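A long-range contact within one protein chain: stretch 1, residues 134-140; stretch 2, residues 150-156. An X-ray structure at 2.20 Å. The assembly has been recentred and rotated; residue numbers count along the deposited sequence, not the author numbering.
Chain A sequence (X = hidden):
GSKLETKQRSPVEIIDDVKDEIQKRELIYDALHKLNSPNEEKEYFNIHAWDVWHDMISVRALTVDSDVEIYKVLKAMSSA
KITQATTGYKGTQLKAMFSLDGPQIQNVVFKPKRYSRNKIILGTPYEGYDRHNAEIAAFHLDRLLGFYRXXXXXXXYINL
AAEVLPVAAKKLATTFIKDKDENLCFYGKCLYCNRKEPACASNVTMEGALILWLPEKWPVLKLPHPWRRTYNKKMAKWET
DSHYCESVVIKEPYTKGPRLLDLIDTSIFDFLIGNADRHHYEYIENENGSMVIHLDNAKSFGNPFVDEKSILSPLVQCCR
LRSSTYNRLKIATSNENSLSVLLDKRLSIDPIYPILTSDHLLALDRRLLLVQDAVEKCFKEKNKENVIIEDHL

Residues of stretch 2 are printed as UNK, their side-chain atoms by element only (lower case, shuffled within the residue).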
# COMPACT_ATOMS: atom_id res chain seq x y z
N ALA A 134 18.42 -13.21 13.59
CA ALA A 134 19.07 -12.33 12.62
C ALA A 134 18.26 -12.22 11.34
O ALA A 134 18.20 -11.14 10.74
CB ALA A 134 20.48 -12.84 12.32
N GLU A 135 17.63 -13.32 10.91
CA GLU A 135 16.77 -13.26 9.72
C GLU A 135 15.63 -12.28 9.93
O GLU A 135 15.29 -11.51 9.03
CB GLU A 135 16.21 -14.64 9.38
CG GLU A 135 17.23 -15.65 8.84
CD GLU A 135 17.56 -15.48 7.35
OE1 GLU A 135 17.27 -14.41 6.75
OE2 GLU A 135 18.13 -16.43 6.77
N ILE A 136 15.02 -12.30 11.12
CA ILE A 136 13.92 -11.38 11.42
C ILE A 136 14.41 -9.94 11.39
O ILE A 136 13.80 -9.07 10.76
CB ILE A 136 13.28 -11.73 12.77
CG1 ILE A 136 12.71 -13.15 12.72
CG2 ILE A 136 12.19 -10.73 13.13
CD1 ILE A 136 12.40 -13.71 14.07
N ALA A 137 15.51 -9.66 12.09
CA ALA A 137 16.03 -8.30 12.15
C ALA A 137 16.47 -7.82 10.77
O ALA A 137 16.21 -6.67 10.40
CB ALA A 137 17.18 -8.22 13.14
N ALA A 138 17.12 -8.69 9.99
CA ALA A 138 17.59 -8.28 8.67
C ALA A 138 16.42 -7.96 7.74
O ALA A 138 16.50 -7.03 6.93
CB ALA A 138 18.47 -9.38 8.07
N PHE A 139 15.32 -8.71 7.84
CA PHE A 139 14.18 -8.43 6.98
C PHE A 139 13.57 -7.06 7.30
O PHE A 139 13.32 -6.27 6.38
CB PHE A 139 13.14 -9.54 7.10
CG PHE A 139 11.76 -9.10 6.74
CD1 PHE A 139 11.43 -8.77 5.44
CD2 PHE A 139 10.77 -9.04 7.72
CE1 PHE A 139 10.15 -8.37 5.11
CE2 PHE A 139 9.49 -8.64 7.40
CZ PHE A 139 9.18 -8.30 6.10
N HIS A 140 13.38 -6.74 8.58
CA HIS A 140 12.80 -5.44 8.89
C HIS A 140 13.77 -4.31 8.60
O HIS A 140 13.34 -3.21 8.22
CB HIS A 140 12.34 -5.40 10.34
CG HIS A 140 11.13 -6.23 10.59
ND1 HIS A 140 9.88 -5.85 10.16
CD2 HIS A 140 10.98 -7.43 11.19
CE1 HIS A 140 9.00 -6.79 10.49
NE2 HIS A 140 9.65 -7.76 11.12
N UNK A 150 14.37 -8.24 0.61
CA UNK A 150 14.39 -9.40 1.48
C UNK A 150 13.00 -10.04 1.55
O UNK A 150 12.01 -9.32 1.72
c UNK A 150 14.85 -9.01 2.89
N UNK A 151 12.90 -11.36 1.42
CA UNK A 151 11.62 -12.04 1.56
C UNK A 151 11.08 -11.89 3.03
O UNK A 151 11.89 -11.81 3.95
c UNK A 151 14.02 -12.29 1.15
c UNK A 151 13.34 -13.58 0.88
c UNK A 151 11.92 -13.50 1.24
N UNK A 152 9.77 -11.85 3.17
CA UNK A 152 9.19 -11.74 4.53
C UNK A 152 9.65 -12.84 5.48
O UNK A 152 9.75 -14.02 5.12
c UNK A 152 7.68 -11.83 4.26
c UNK A 152 8.81 -11.48 2.12
c UNK A 152 7.51 -11.30 2.87
N UNK A 153 9.91 -12.44 6.73
CA UNK A 153 10.34 -13.33 7.81
C UNK A 153 9.48 -13.09 9.04
O UNK A 153 9.22 -11.93 9.41
c UNK A 153 12.27 -14.11 9.23
c UNK A 153 11.83 -13.12 8.16
c UNK A 153 12.71 -13.21 6.91
N UNK A 154 9.06 -14.16 9.70
CA UNK A 154 8.33 -14.05 10.96
C UNK A 154 8.91 -15.02 11.98
O UNK A 154 9.34 -16.13 11.64
c UNK A 154 6.49 -15.79 10.79
c UNK A 154 6.05 -13.59 11.83
c UNK A 154 6.82 -14.30 10.77
N UNK A 155 8.94 -14.58 13.25
CA UNK A 155 9.24 -15.48 14.33
C UNK A 155 8.02 -16.30 14.72
O UNK A 155 6.88 -15.88 14.55
N UNK A 156 8.28 -17.51 15.23
CA UNK A 156 7.15 -18.34 15.62
C UNK A 156 7.60 -19.42 16.59
O UNK A 156 8.69 -19.96 16.45
n UNK A 156 3.69 -21.27 13.54
c UNK A 156 5.35 -19.85 14.70
n UNK A 156 2.77 -21.01 11.41
n UNK A 156 2.07 -22.71 12.77
c UNK A 156 6.53 -18.98 14.39
c UNK A 156 2.86 -21.66 12.58
c UNK A 156 4.58 -20.12 13.42
O HOH W 1 8.43 -10.24 11.72

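Position 150 carries a single side-chain carbon, attached to CA and leading nowhere further. Its CB points toward the helix that runs through residues 134-140 and lies 4.3 Å from CD1 of Phe139, while the backbone O of 150 sits at the edge of that ring, 3.8 Å from CD1 of Phe139. One carbon means alanine. Ala150 offers a small apolar surface where the chain comes close to the helix, its CA only 5.6 Å from the CA of Phe139.

At position 151 three carbons close a ring onto the backbone nitrogen, and the backbone O is 3.4 Å from CD1 of Phe139. The closed ring identifies proline without ambiguity. The CA-to-CB bond of Pro151 points away from the helix, so the residue makes its contact through the backbone. A phi of -65° is typical of proline and suits the extended course of the chain here.

Position 152 repeats the pattern, with three carbons returning to the nitrogen. The CB direction is away from the helix, yet CA lies over a face of the Phe139 ring, 3.8 Å from the ring centroid and 21° off the ring normal, and CB of 152 is 4.3 Å from CZ of Phe139. This is again proline. The approach of CA is a CH-pi contact, in which the hydrogen-bearing CA of Pro152 rests against the electron-rich face.

Position 153 begins the strand. It has three side-chain carbons, one bonded to CA and carrying the other two, with no ring. Its CB points toward the helix, and the forked carbons pack against Glu135, Ile136 and Phe139. This is a beta-branched valine, well suited to extended backbone. CG1 of Val153 is 3.6 Å from CG1 of Ile136, and CG2 of Val153 lies 3.7 Å from CB of Phe139 and 3.7 Å from O of Glu135. Both branches are thus used in packing, while the backbone N of Val153 continues over the Phe139 face that Pro152 covers.

Position 154 has the same three-carbon fork. Strand alternation turns its CB away, and its side chain makes no contact with the helix; what approaches is the backbone C of 154, 4.3 Å from CD1 of Ile136. It is also valine, and the beta-branching of Val154 favours the extended strand backbone.

Position 155 has no side-chain atoms, and CD1 of Ile136 comes within 3.6 Å of its CA. It is glycine. An ideal CB on Gly155 would lie 3.2 Å from CD1 of Ile136, a tight fit that glycine avoids.

Position 156 bears three carbons, a nitrogen, then a carbon holding two more nitrogens, and touches nothing on stretch 1. This is arginine. Long and charged, Arg156 can carry its guanidinium to the partners that NH1 and NH2 bond elsewhere in the structure.

The contact therefore rests on packing, with no direct hydrogen bond across it. Phe139 lies against the incoming loop and Ile136 against the strand, with Val153 touching both, and 369 Å² is buried in all. One water adds a polar link, donating to O of Val153 (3.0 Å from the water O) and hydrogen-bonding with NE2 of His140 (2.8 Å from the water O).

Stretch 2 (150-156) APPVVGR
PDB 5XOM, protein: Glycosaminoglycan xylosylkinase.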